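Local coordinates for protein teicoplanin pseudoaglycone deacetylases Orf2 (Actinoplanes teichomyceticus, PDB 3DFF) that probably removes an acetyl group from the teicoplanin pseudoaglycone by zinc-dependent hydrolysis of an amide bond during biosynthesis of the antibiotic, at residues P162-T167 against L188-F193. Sequence-based numbering, arbitrary orientation.
Sequences PDHEAT and LPYAVF. With ZN (zinc ion), chain B.
This contact belongs to the zinc site of a PIG-L family deacetylase, where His164 on helix 162-178 meets Tyr190 on the loop after strand 182-185. Tyr190 has two conformers, and its contacts given here hold for the one described. The metal is bound by His164 NE2 at 2.1 Å, together with His16, Asp19 and two waters. The two side chains reach across the site from opposing sides and form an offset edge-to-face aromatic pair. The phenol presents its rim to the flat side of the imidazole, with the ring planes at 71° and the centroids 5.3 Å apart. The closest atoms are His164 CE1 and Tyr190 CE2, at 3.6 Å. Tyr190 OH lies over one face of the imidazole and is hydrogen-bonded to water 1 at 2.6 Å. That water sits in the plane of the phenol ring, at its edge, and is itself a zinc ligand at 2.0 Å. Tyr190 and His164 are thus joined by ring contact and by a bridge through water and metal.

His164 has CG anti to its carbonyl carbon (chi1 -76°), which lets NE2 reach the zinc ion while CE1 meets Tyr190. Its ND1 is hydrogen-bonded to Asp187, just before Leu188, so both ring nitrogens are engaged and the ring's rotation is fixed. The preceding Asp163 makes a salt bridge with Arg101 and hydrogen bonds with Ser98 and the zinc ligand His16, a second-shell link. The metal would be expected to polarise water 1, and the phenol hydroxyl probably helps to position it, at least in this conformer, an arrangement consistent with a zinc-dependent hydrolase.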
loop_
_atom_site.group_PDB
_atom_site.type_symbol
_atom_site.label_atom_id
_atom_site.label_comp_id
_atom_site.label_asym_id
_atom_site.label_seq_id
_atom_site.Cartn_x
_atom_site.Cartn_y
_atom_site.Cartn_z
ATOM N N PRO A 162 -3.713 -2.912 -9.630
ATOM C CA PRO A 162 -2.536 -3.567 -10.231
ATOM C C PRO A 162 -1.219 -3.295 -9.478
ATOM O O PRO A 162 -0.337 -4.178 -9.401
ATOM C CB PRO A 162 -2.467 -2.948 -11.625
ATOM C CG PRO A 162 -3.855 -2.448 -11.918
ATOM C CD PRO A 162 -4.522 -2.161 -10.616
ATOM N N ASP A 163 -1.073 -2.083 -8.953
ATOM C CA ASP A 163 0.131 -1.712 -8.223
ATOM C C ASP A 163 0.198 -2.466 -6.898
ATOM O O ASP A 163 1.288 -2.787 -6.407
ATOM C CB ASP A 163 0.163 -0.209 -7.944
ATOM C CG ASP A 163 0.414 0.632 -9.202
ATOM O OD1 ASP A 163 0.865 0.075 -10.225
ATOM O OD2 ASP A 163 0.196 1.862 -9.147
ATOM N N HIS A 164 -0.963 -2.717 -6.297
ATOM C CA HIS A 164 -1.023 -3.490 -5.051
ATOM C C HIS A 164 -0.671 -4.938 -5.307
ATOM O O HIS A 164 0.074 -5.548 -4.526
ATOM C CB HIS A 164 -2.410 -3.396 -4.410
ATOM C CG HIS A 164 -2.661 -2.087 -3.729
ATOM N ND1 HIS A 164 -3.283 -1.996 -2.497
ATOM C CD2 HIS A 164 -2.370 -0.815 -4.102
ATOM C CE1 HIS A 164 -3.353 -0.725 -2.142
ATOM N NE2 HIS A 164 -2.812 0.016 -3.098
ATOM N N GLU A 165 -1.201 -5.494 -6.401
ATOM C CA GLU A 165 -0.863 -6.877 -6.773
ATOM C C GLU A 165 0.616 -7.023 -7.122
ATOM O O GLU A 165 1.241 -7.994 -6.700
ATOM C CB GLU A 165 -1.754 -7.365 -7.920
ATOM C CG GLU A 165 -3.204 -7.420 -7.492
ATOM C CD GLU A 165 -4.124 -8.075 -8.497
ATOM O OE1 GLU A 165 -3.739 -8.234 -9.674
ATOM O OE2 GLU A 165 -5.253 -8.422 -8.099
ATOM N N ALA A 166 1.175 -6.075 -7.864
ATOM C CA ALA A 166 2.620 -6.128 -8.195
ATOM C C ALA A 166 3.485 -6.074 -6.938
ATOM O O ALA A 166 4.465 -6.821 -6.817
ATOM C CB ALA A 166 2.988 -4.988 -9.122
ATOM N N THR A 167 3.124 -5.205 -5.994
ATOM C CA THR A 167 3.879 -5.054 -4.755
ATOM C C THR A 167 3.833 -6.354 -3.960
ATOM O O THR A 167 4.866 -6.853 -3.486
ATOM C CB THR A 167 3.291 -3.902 -3.921
ATOM O OG1 THR A 167 3.463 -2.675 -4.653
ATOM C CG2 THR A 167 3.998 -3.798 -2.573
ATOM N N LEU A 188 -6.907 -1.178 3.503
ATOM C CA LEU A 188 -7.947 -0.202 3.863
ATOM C C LEU A 188 -7.801 1.096 3.080
ATOM O O LEU A 188 -6.680 1.532 2.796
ATOM C CB LEU A 188 -7.915 0.093 5.369
ATOM C CG LEU A 188 -8.103 -1.121 6.282
ATOM C CD1 LEU A 188 -7.910 -0.722 7.723
ATOM C CD2 LEU A 188 -9.502 -1.710 6.102
ATOM N N PRO A 189 -8.927 1.742 2.740
ATOM C CA PRO A 189 -10.298 1.339 3.102
ATOM C C PRO A 189 -10.940 0.306 2.171
ATOM O O PRO A 189 -12.097 -0.044 2.374
ATOM C CB PRO A 189 -11.057 2.665 3.012
ATOM C CG PRO A 189 -10.384 3.371 1.869
ATOM C CD PRO A 189 -8.911 3.004 1.986
ATOM N N TYR A 190 -10.187 -0.214 1.202
ATOM C CA TYR A 190 -10.688 -1.152 0.175
ATOM C C TYR A 190 -11.540 -2.271 0.742
ATOM O O TYR A 190 -12.549 -2.669 0.162
ATOM C CB TYR A 190 -9.526 -1.846 -0.530
ATOM C CG TYR A 190 -8.786 -1.052 -1.570
ATOM C CD1 TYR A 190 -9.303 -0.898 -2.856
ATOM C CD2 TYR A 190 -7.532 -0.503 -1.287
ATOM C CE1 TYR A 190 -8.600 -0.196 -3.832
ATOM C CE2 TYR A 190 -6.815 0.198 -2.258
ATOM C CZ TYR A 190 -7.355 0.339 -3.525
ATOM O OH TYR A 190 -6.653 1.024 -4.483
ATOM N N ALA A 191 -11.104 -2.810 1.873
ATOM C CA ALA A 191 -11.746 -4.001 2.442
ATOM C C ALA A 191 -13.166 -3.715 2.927
ATOM O O ALA A 191 -13.939 -4.643 3.185
ATOM C CB ALA A 191 -10.909 -4.569 3.551
ATOM N N VAL A 192 -13.503 -2.441 3.071
ATOM C CA VAL A 192 -14.851 -2.057 3.511
ATOM C C VAL A 192 -15.838 -2.300 2.358
ATOM O O VAL A 192 -17.043 -2.497 2.581
ATOM C CB VAL A 192 -14.878 -0.577 4.033
ATOM C CG1 VAL A 192 -16.305 -0.104 4.372
ATOM C CG2 VAL A 192 -13.990 -0.431 5.258
ATOM N N PHE A 193 -15.318 -2.327 1.135
ATOM C CA PHE A 193 -16.144 -2.463 -0.072
ATOM C C PHE A 193 -15.920 -3.728 -0.888
ATOM O O PHE A 193 -16.544 -3.879 -1.941
ATOM C CB PHE A 193 -15.922 -1.287 -1.026
ATOM C CG PHE A 193 -15.939 0.033 -0.371
ATOM C CD1 PHE A 193 -17.148 0.649 -0.045
ATOM C CD2 PHE A 193 -14.751 0.684 -0.086
ATOM C CE1 PHE A 193 -17.169 1.895 0.573
ATOM C CE2 PHE A 193 -14.758 1.924 0.529
ATOM C CZ PHE A 193 -15.973 2.536 0.860
HETATM ZN ZN ZN B . -2.675 2.144 -2.952
HETATM O O HOH W 1 -4.399 2.207 -3.970
HETATM O O HOH W 2 -2.954 4.167 -2.423
#